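Local coordinates for putative uncharacterized protein (Campylobacter jejuni, PDB 5TPU) that is of unknown function but belongs to the WxcM-like C-terminal family of the cupin clan, forms a two-chain assembly and is modelled with bound thymidine-5'-diphosphate, at residues K10-R15 against E61-M66; D72-L75 against N80-K83. The protein carries 3 engineered substitutions. All coordinates share one frame; numbering follows the deposited sequence.

How the contacts relate
Contacts 1 and 2 sit on the two facing sheets of a cupin-type beta fold, with their centres about 15 Å apart. Contact 1 spans the five-stranded sheet between its edge strand 9-13 and strand 62-68, whereas contact 2 is the hairpin 71-76/81-86 of the four-stranded sheet. They follow one another along the chain, since strand 62-68 leads directly into strand 71-76. The interior joins them: the side chains of Leu-64 and Ile-73 pack on each other between the sheets. Neither contact belongs to a thymidine-5'-diphosphate pocket; one bound thymidine-5'-diphosphate is about 11 Å from the Leu-14 side chain and another about 12 Å from that of Ile-73.

Contact 1 (K10-R15 against E61-M66); sequences KILNLR and EQVLIM
Leu-12 meets Val-63 through side chains alone, because its backbone hydrogen bonding goes to Gly-92 on strand 91-95, the strand lying between the two segments in the antiparallel sheet. Gln-62, next to Val-63, bonds through its backbone to Ile-95 of the same intervening strand. The separation agrees with this order: Leu-12 CA and Val-63 CA are the nearest such pair, at 8.8 Å. The leucine bridges the gap with one methyl, CD1, which stands 4.1 Å from both CG1 and CG2 of Val-63, so that it faces the fork of the valine instead of a single branch. The two side chains cross at about a right angle. In Leu-12, chi1 of -48° puts CG beside the backbone N, and chi2 of 175° then extends CD1 toward Val-63. Leu-14 and Ile-65 touch more lightly, end methyl to end methyl, with 4.3 Å between Leu-14 CD1 and Ile-65 CD1. Both residues also pack on Tyr-42 of the second subunit, which places this edge of the contact at the subunit interface. Only 116 Å² is buried between the segments, and no hydrogen bond crosses; the contact therefore rests on dispersion and exclusion of water, without directional bonding.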
ATOM      1  N   LYS A  10      -0.345  11.378 -14.129  1.00 23.97           N
ATOM      2  CA  LYS A  10      -1.738  11.314 -14.275  1.00 24.57           C
ATOM      3  C   LYS A  10      -2.366  11.152 -12.878  1.00 24.88           C
ATOM      4  O   LYS A  10      -1.888  10.360 -12.040  1.00 23.54           O
ATOM      5  CB  LYS A  10      -2.046  10.139 -15.188  1.00 29.01           C
ATOM      6  CG  LYS A  10      -3.513  10.033 -15.563  1.00 37.85           C
ATOM      7  CD  LYS A  10      -3.810   8.729 -16.298  1.00 44.42           C
ATOM      8  CE  LYS A  10      -5.289   8.353 -16.261  1.00 48.06           C
ATOM      9  NZ  LYS A  10      -6.188   9.548 -16.330  1.00 51.95           N
ATOM     10  N   ILE A  11      -3.452  11.894 -12.647  1.00 21.65           N
ATOM     11  CA  ILE A  11      -4.284  11.734 -11.463  1.00 22.13           C
ATOM     12  C   ILE A  11      -5.264  10.599 -11.692  1.00 23.85           C
ATOM     13  O   ILE A  11      -5.984  10.568 -12.692  1.00 25.35           O
ATOM     14  CB  ILE A  11      -4.997  13.052 -11.100  1.00 21.45           C
ATOM     15  CG1 ILE A  11      -3.936  14.039 -10.629  1.00 23.11           C
ATOM     16  CG2 ILE A  11      -6.084  12.847 -10.032  1.00 20.32           C
ATOM     17  CD1 ILE A  11      -3.358  13.709  -9.278  1.00 23.80           C
ATOM     18  N   LEU A  12      -5.218   9.620 -10.795  1.00 20.07           N
ATOM     19  CA  LEU A  12      -6.075   8.464 -10.864  1.00 21.98           C
ATOM     20  C   LEU A  12      -7.140   8.631  -9.802  1.00 22.82           C
ATOM     21  O   LEU A  12      -6.869   8.515  -8.604  1.00 25.63           O
ATOM     22  CB  LEU A  12      -5.270   7.189 -10.636  1.00 23.64           C
ATOM     23  CG  LEU A  12      -3.979   7.075 -11.448  1.00 22.46           C
ATOM     24  CD1 LEU A  12      -3.279   5.818 -10.971  1.00 23.30           C
ATOM     25  CD2 LEU A  12      -4.347   7.007 -12.914  1.00 23.41           C
ATOM     26  N   ASN A  13      -8.348   8.955 -10.235  1.00 22.25           N
ATOM     27  CA  ASN A  13      -9.462   9.139  -9.306  1.00 20.81           C
ATOM     28  C   ASN A  13     -10.019   7.759  -9.157  1.00 20.96           C
ATOM     29  O   ASN A  13     -10.852   7.378  -9.954  1.00 22.58           O
ATOM     30  CB  ASN A  13     -10.519  10.132  -9.833  1.00 20.97           C
ATOM     31  CG  ASN A  13      -9.970  11.555  -9.906  1.00 23.03           C
ATOM     32  OD1 ASN A  13      -9.696  12.159  -8.870  1.00 22.22           O
ATOM     33  ND2 ASN A  13      -9.782  12.084 -11.105  1.00 22.60           N
ATOM     34  N   LEU A  14      -9.590   7.053  -8.107  1.00 20.13           N
ATOM     35  CA  LEU A  14      -9.870   5.641  -7.906  1.00 19.29           C
ATOM     36  C   LEU A  14     -11.294   5.416  -7.410  1.00 21.88           C
ATOM     37  O   LEU A  14     -11.896   6.256  -6.709  1.00 25.18           O
ATOM     38  CB  LEU A  14      -8.934   5.076  -6.853  1.00 19.69           C
ATOM     39  CG  LEU A  14      -7.447   5.328  -7.028  1.00 18.84           C
ATOM     40  CD1 LEU A  14      -6.654   5.109  -5.754  1.00 20.10           C
ATOM     41  CD2 LEU A  14      -6.989   4.447  -8.183  1.00 21.58           C
ATOM     42  N   ARG A  15     -11.793   4.244  -7.745  1.00 23.92           N
ATOM     43  CA  ARG A  15     -13.099   3.775  -7.324  1.00 28.36           C
ATOM     44  C   ARG A  15     -13.082   2.949  -6.042  1.00 27.00           C
ATOM     45  O   ARG A  15     -12.541   1.851  -5.993  1.00 28.07           O
ATOM     46  CB  ARG A  15     -13.747   2.957  -8.436  1.00 32.76           C
ATOM     47  CG  ARG A  15     -15.174   2.558  -8.085  1.00 36.83           C
ATOM     48  CD  ARG A  15     -15.424   1.059  -8.194  1.00 41.77           C
ATOM     49  NE  ARG A  15     -16.310   0.863  -9.319  1.00 48.71           N
ATOM     50  CZ  ARG A  15     -16.127   0.042 -10.347  1.00 48.61           C
ATOM     51  NH1 ARG A  15     -15.094  -0.794 -10.417  1.00 45.69           N
ATOM     52  NH2 ARG A  15     -17.027   0.070 -11.322  1.00 46.73           N
ATOM     53  N   GLU A  61       8.606   3.678 -12.476  1.00 21.20           N
ATOM     54  CA  GLU A  61       7.258   4.216 -12.357  1.00 21.91           C
ATOM     55  C   GLU A  61       6.676   3.952 -10.988  1.00 22.27           C
ATOM     56  O   GLU A  61       6.969   2.905 -10.380  1.00 22.35           O
ATOM     57  CB  GLU A  61       6.371   3.539 -13.371  1.00 21.74           C
ATOM     58  CG  GLU A  61       6.836   3.798 -14.807  1.00 22.49           C
ATOM     59  CD  GLU A  61       5.993   3.006 -15.775  1.00 25.06           C
ATOM     60  OE1 GLU A  61       4.854   3.410 -16.129  1.00 21.89           O
ATOM     61  OE2 GLU A  61       6.481   1.933 -16.124  1.00 26.62           O
ATOM     62  N   GLN A  62       5.833   4.883 -10.544  1.00 20.19           N
ATOM     63  CA  GLN A  62       5.152   4.787  -9.255  1.00 19.56           C
ATOM     64  C   GLN A  62       3.694   5.245  -9.279  1.00 21.12           C
ATOM     65  O   GLN A  62       3.294   6.091 -10.083  1.00 22.26           O
ATOM     66  CB  GLN A  62       5.886   5.627  -8.203  1.00 19.37           C
ATOM     67  CG  GLN A  62       7.317   5.208  -7.885  1.00 23.95           C
ATOM     68  CD  GLN A  62       8.122   6.394  -7.371  1.00 28.84           C
ATOM     69  OE1 GLN A  62       8.265   7.410  -8.059  1.00 31.11           O
ATOM     70  NE2 GLN A  62       8.579   6.301  -6.152  1.00 27.05           N
ATOM     71  N   VAL A  63       2.906   4.738  -8.339  1.00 19.15           N
ATOM     72  CA  VAL A  63       1.643   5.389  -7.999  1.00 18.70           C
ATOM     73  C   VAL A  63       1.634   5.773  -6.546  1.00 16.59           C
ATOM     74  O   VAL A  63       1.842   4.910  -5.704  1.00 18.70           O
ATOM     75  CB  VAL A  63       0.455   4.489  -8.325  1.00 18.41           C
ATOM     76  CG1 VAL A  63      -0.826   5.054  -7.719  1.00 19.41           C
ATOM     77  CG2 VAL A  63       0.363   4.330  -9.825  1.00 19.45           C
ATOM     78  N   LEU A  64       1.390   7.049  -6.276  1.00 15.55           N
ATOM     79  CA  LEU A  64       1.382   7.627  -4.915  1.00 15.28           C
ATOM     80  C   LEU A  64      -0.035   7.790  -4.413  1.00 14.96           C
ATOM     81  O   LEU A  64      -0.838   8.420  -5.110  1.00 15.34           O
ATOM     82  CB  LEU A  64       2.049   9.015  -4.900  1.00 15.58           C
ATOM     83  CG  LEU A  64       3.585   9.047  -4.793  1.00 15.26           C
ATOM     84  CD1 LEU A  64       4.223   8.232  -5.903  1.00 16.35           C
ATOM     85  CD2 LEU A  64       4.079  10.473  -4.827  1.00 15.65           C
ATOM     86  N   ILE A  65      -0.343   7.278  -3.219  1.00 14.91           N
ATOM     87  CA  ILE A  65      -1.653   7.487  -2.595  1.00 15.19           C
ATOM     88  C   ILE A  65      -1.447   8.030  -1.181  1.00 14.88           C
ATOM     89  O   ILE A  65      -0.720   7.448  -0.398  1.00 15.10           O
ATOM     90  CB  ILE A  65      -2.401   6.143  -2.550  1.00 16.19           C
ATOM     91  CG1 ILE A  65      -2.697   5.642  -3.960  1.00 17.61           C
ATOM     92  CG2 ILE A  65      -3.700   6.225  -1.761  1.00 15.79           C
ATOM     93  CD1 ILE A  65      -2.838   4.140  -4.053  1.00 16.60           C
ATOM     94  N   MET A  66      -2.040   9.171  -0.875  1.00 15.09           N
ATOM     95  CA  MET A  66      -2.043   9.713   0.460  1.00 17.46           C
ATOM     96  C   MET A  66      -3.074   8.929   1.276  1.00 18.68           C
ATOM     97  O   MET A  66      -4.258   9.214   1.208  1.00 18.50           O
ATOM     98  CB  MET A  66      -2.419  11.214   0.417  1.00 18.28           C
ATOM     99  CG  MET A  66      -1.458  12.163   1.067  1.00 19.95           C
ATOM    100  SD  MET A  66       0.288  11.737   0.979  1.00 20.28           S
ATOM    101  CE  MET A  66       0.706  12.088   2.673  1.00 24.53           C
TER

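Contact 2 (D72-L75 against N80-K83); sequences DIIL and NYEK
Lys-83 and Ile-74 face each other as a non-hydrogen-bonded pair in an antiparallel beta hairpin, strands 71-76 and 81-86, whose short segments run at 173°. Strand 81-86 is the outermost of its sheet within the chain, and the aliphatic chain of the lysine runs along strand 71-76. Its CB is 4.5 Å from Ile-74 CG1. The next carbon, CG, comes to 4.1 Å from Asp-72 CB, and CD keeps the same company, 4.1 Å from Asp-72 CG. At this point the chain bends (chi3 -72°), carrying CE back to within 4.3 Å of Ile-74 CD1. The aliphatic part thus touches both an isoleucine and the stem of an aspartate, the two residues flanking Ile-73. At the tip, Lys-83 NZ is 4.5 Å from Asp-72 OD2, too long for a salt bridge. That oxygen instead accepts a hydrogen bond from Asn-105 ND2, while Lys-104 brings a like charge near the lysine; the carboxylate probably moderates this crowding electrostatically. The strands themselves are joined at the hydrogen-bonded pair Leu-75 and Glu-82. Leu-75 N donates to Glu-82 O at 2.8 Å, nearly straight at 162°, and Glu-82 N returns a bond of 3.0 Å to Leu-75 O. Leu-75 O also receives a CA-H...O contact, with Tyr-81 CA only 3.1 Å from it.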
ATOM      1  N   ASP A  72       2.269  18.121  -0.683  1.00 19.75           N
ATOM      2  CA  ASP A  72       2.489  18.683  -1.999  1.00 20.30           C
ATOM      3  C   ASP A  72       3.646  17.947  -2.639  1.00 24.27           C
ATOM      4  O   ASP A  72       4.669  17.675  -1.980  1.00 24.67           O
ATOM      5  CB  ASP A  72       2.847  20.179  -1.901  1.00 22.07           C
ATOM      6  CG  ASP A  72       1.742  20.982  -1.313  1.00 20.37           C
ATOM      7  OD1 ASP A  72       0.565  20.605  -1.540  1.00 22.62           O
ATOM      8  OD2 ASP A  72       2.042  21.948  -0.606  1.00 23.47           O
ATOM      9  N   ILE A  73       3.444  17.629  -3.917  1.00 23.32           N
ATOM     10  CA  ILE A  73       4.446  17.057  -4.795  1.00 28.61           C
ATOM     11  C   ILE A  73       4.639  18.062  -5.892  1.00 24.49           C
ATOM     12  O   ILE A  73       3.693  18.393  -6.617  1.00 21.71           O
ATOM     13  CB  ILE A  73       4.025  15.768  -5.538  1.00 32.09           C
ATOM     14  CG1 ILE A  73       2.871  15.059  -4.835  1.00 38.76           C
ATOM     15  CG2 ILE A  73       5.259  14.919  -5.847  1.00 33.83           C
ATOM     16  CD1 ILE A  73       3.102  13.620  -4.419  1.00 45.81           C
ATOM     17  N   ILE A  74       5.872  18.534  -6.014  1.00 26.37           N
ATOM     18  CA  ILE A  74       6.262  19.287  -7.169  1.00 24.52           C
ATOM     19  C   ILE A  74       6.869  18.334  -8.190  1.00 22.67           C
ATOM     20  O   ILE A  74       7.856  17.657  -7.942  1.00 23.09           O
ATOM     21  CB  ILE A  74       7.225  20.383  -6.768  1.00 30.65           C
ATOM     22  CG1 ILE A  74       6.596  21.182  -5.633  1.00 35.35           C
ATOM     23  CG2 ILE A  74       7.553  21.255  -7.975  1.00 33.06           C
ATOM     24  CD1 ILE A  74       7.264  22.521  -5.400  1.00 39.57           C
ATOM     25  N   LEU A  75       6.223  18.228  -9.328  1.00 23.22           N
ATOM     26  CA  LEU A  75       6.725  17.417 -10.420  1.00 23.74           C
ATOM     27  C   LEU A  75       7.421  18.318 -11.441  1.00 25.21           C
ATOM     28  O   LEU A  75       7.027  19.486 -11.602  1.00 25.33           O
ATOM     29  CB  LEU A  75       5.578  16.694 -11.097  1.00 27.06           C
ATOM     30  CG  LEU A  75       4.756  15.671 -10.314  1.00 26.79           C
ATOM     31  CD1 LEU A  75       3.541  15.272 -11.138  1.00 27.42           C
ATOM     32  CD2 LEU A  75       5.581  14.433 -10.046  1.00 27.90           C
ATOM     33  N   ASN A  80       8.552  21.633 -17.790  1.00 39.31           N
ATOM     34  CA  ASN A  80       7.402  22.179 -17.061  1.00 38.63           C
ATOM     35  C   ASN A  80       7.446  21.709 -15.631  1.00 38.91           C
ATOM     36  O   ASN A  80       7.972  20.630 -15.368  1.00 30.66           O
ATOM     37  CB  ASN A  80       6.116  21.597 -17.665  1.00 38.16           C
ATOM     38  CG  ASN A  80       6.127  21.637 -19.182  1.00 45.31           C
ATOM     39  OD1 ASN A  80       6.045  22.731 -19.745  1.00 40.98           O
ATOM     40  ND2 ASN A  80       6.298  20.473 -19.848  1.00 40.73           N
ATOM     41  N   TYR A  81       6.834  22.460 -14.728  1.00 37.83           N
ATOM     42  CA  TYR A  81       6.678  21.972 -13.375  1.00 41.03           C
ATOM     43  C   TYR A  81       5.276  22.269 -12.872  1.00 38.87           C
ATOM     44  O   TYR A  81       4.624  23.194 -13.331  1.00 36.11           O
ATOM     45  CB  TYR A  81       7.776  22.532 -12.463  1.00 48.11           C
ATOM     46  CG  TYR A  81       7.601  23.983 -12.121  1.00 56.83           C
ATOM     47  CD1 TYR A  81       6.868  24.359 -10.999  1.00 59.87           C
ATOM     48  CD2 TYR A  81       8.164  24.982 -12.915  1.00 61.53           C
ATOM     49  CE1 TYR A  81       6.687  25.692 -10.679  1.00 70.44           C
ATOM     50  CE2 TYR A  81       7.991  26.325 -12.598  1.00 72.22           C
ATOM     51  CZ  TYR A  81       7.254  26.670 -11.476  1.00 71.14           C
ATOM     52  OH  TYR A  81       7.067  27.983 -11.133  1.00 76.68           O
ATOM     53  N   GLU A  82       4.808  21.445 -11.944  1.00 33.71           N
ATOM     54  CA  GLU A  82       3.450  21.516 -11.466  1.00 32.59           C
ATOM     55  C   GLU A  82       3.474  21.020 -10.020  1.00 27.64           C
ATOM     56  O   GLU A  82       4.158  20.052  -9.716  1.00 22.14           O
ATOM     57  CB  GLU A  82       2.527  20.659 -12.333  1.00 37.88           C
ATOM     58  CG  GLU A  82       1.044  21.001 -12.217  1.00 53.99           C
ATOM     59  CD  GLU A  82       0.598  22.220 -13.041  1.00 65.13           C
ATOM     60  OE1 GLU A  82      -0.616  22.285 -13.389  1.00 74.04           O
ATOM     61  OE2 GLU A  82       1.439  23.113 -13.338  1.00 62.89           O
ATOM     62  N   LYS A  83       2.783  21.745  -9.152  1.00 25.73           N
ATOM     63  CA  LYS A  83       2.601  21.394  -7.761  1.00 31.09           C
ATOM     64  C   LYS A  83       1.291  20.658  -7.704  1.00 28.86           C
ATOM     65  O   LYS A  83       0.341  20.984  -8.405  1.00 29.93           O
ATOM     66  CB  LYS A  83       2.529  22.624  -6.862  1.00 36.66           C
ATOM     67  CG  LYS A  83       2.491  22.295  -5.369  1.00 45.20           C
ATOM     68  CD  LYS A  83       2.295  23.518  -4.474  1.00 49.63           C
ATOM     69  CE  LYS A  83       3.541  24.394  -4.414  1.00 56.14           C
ATOM     70  NZ  LYS A  83       3.536  25.270  -3.210  1.00 61.85           N
TER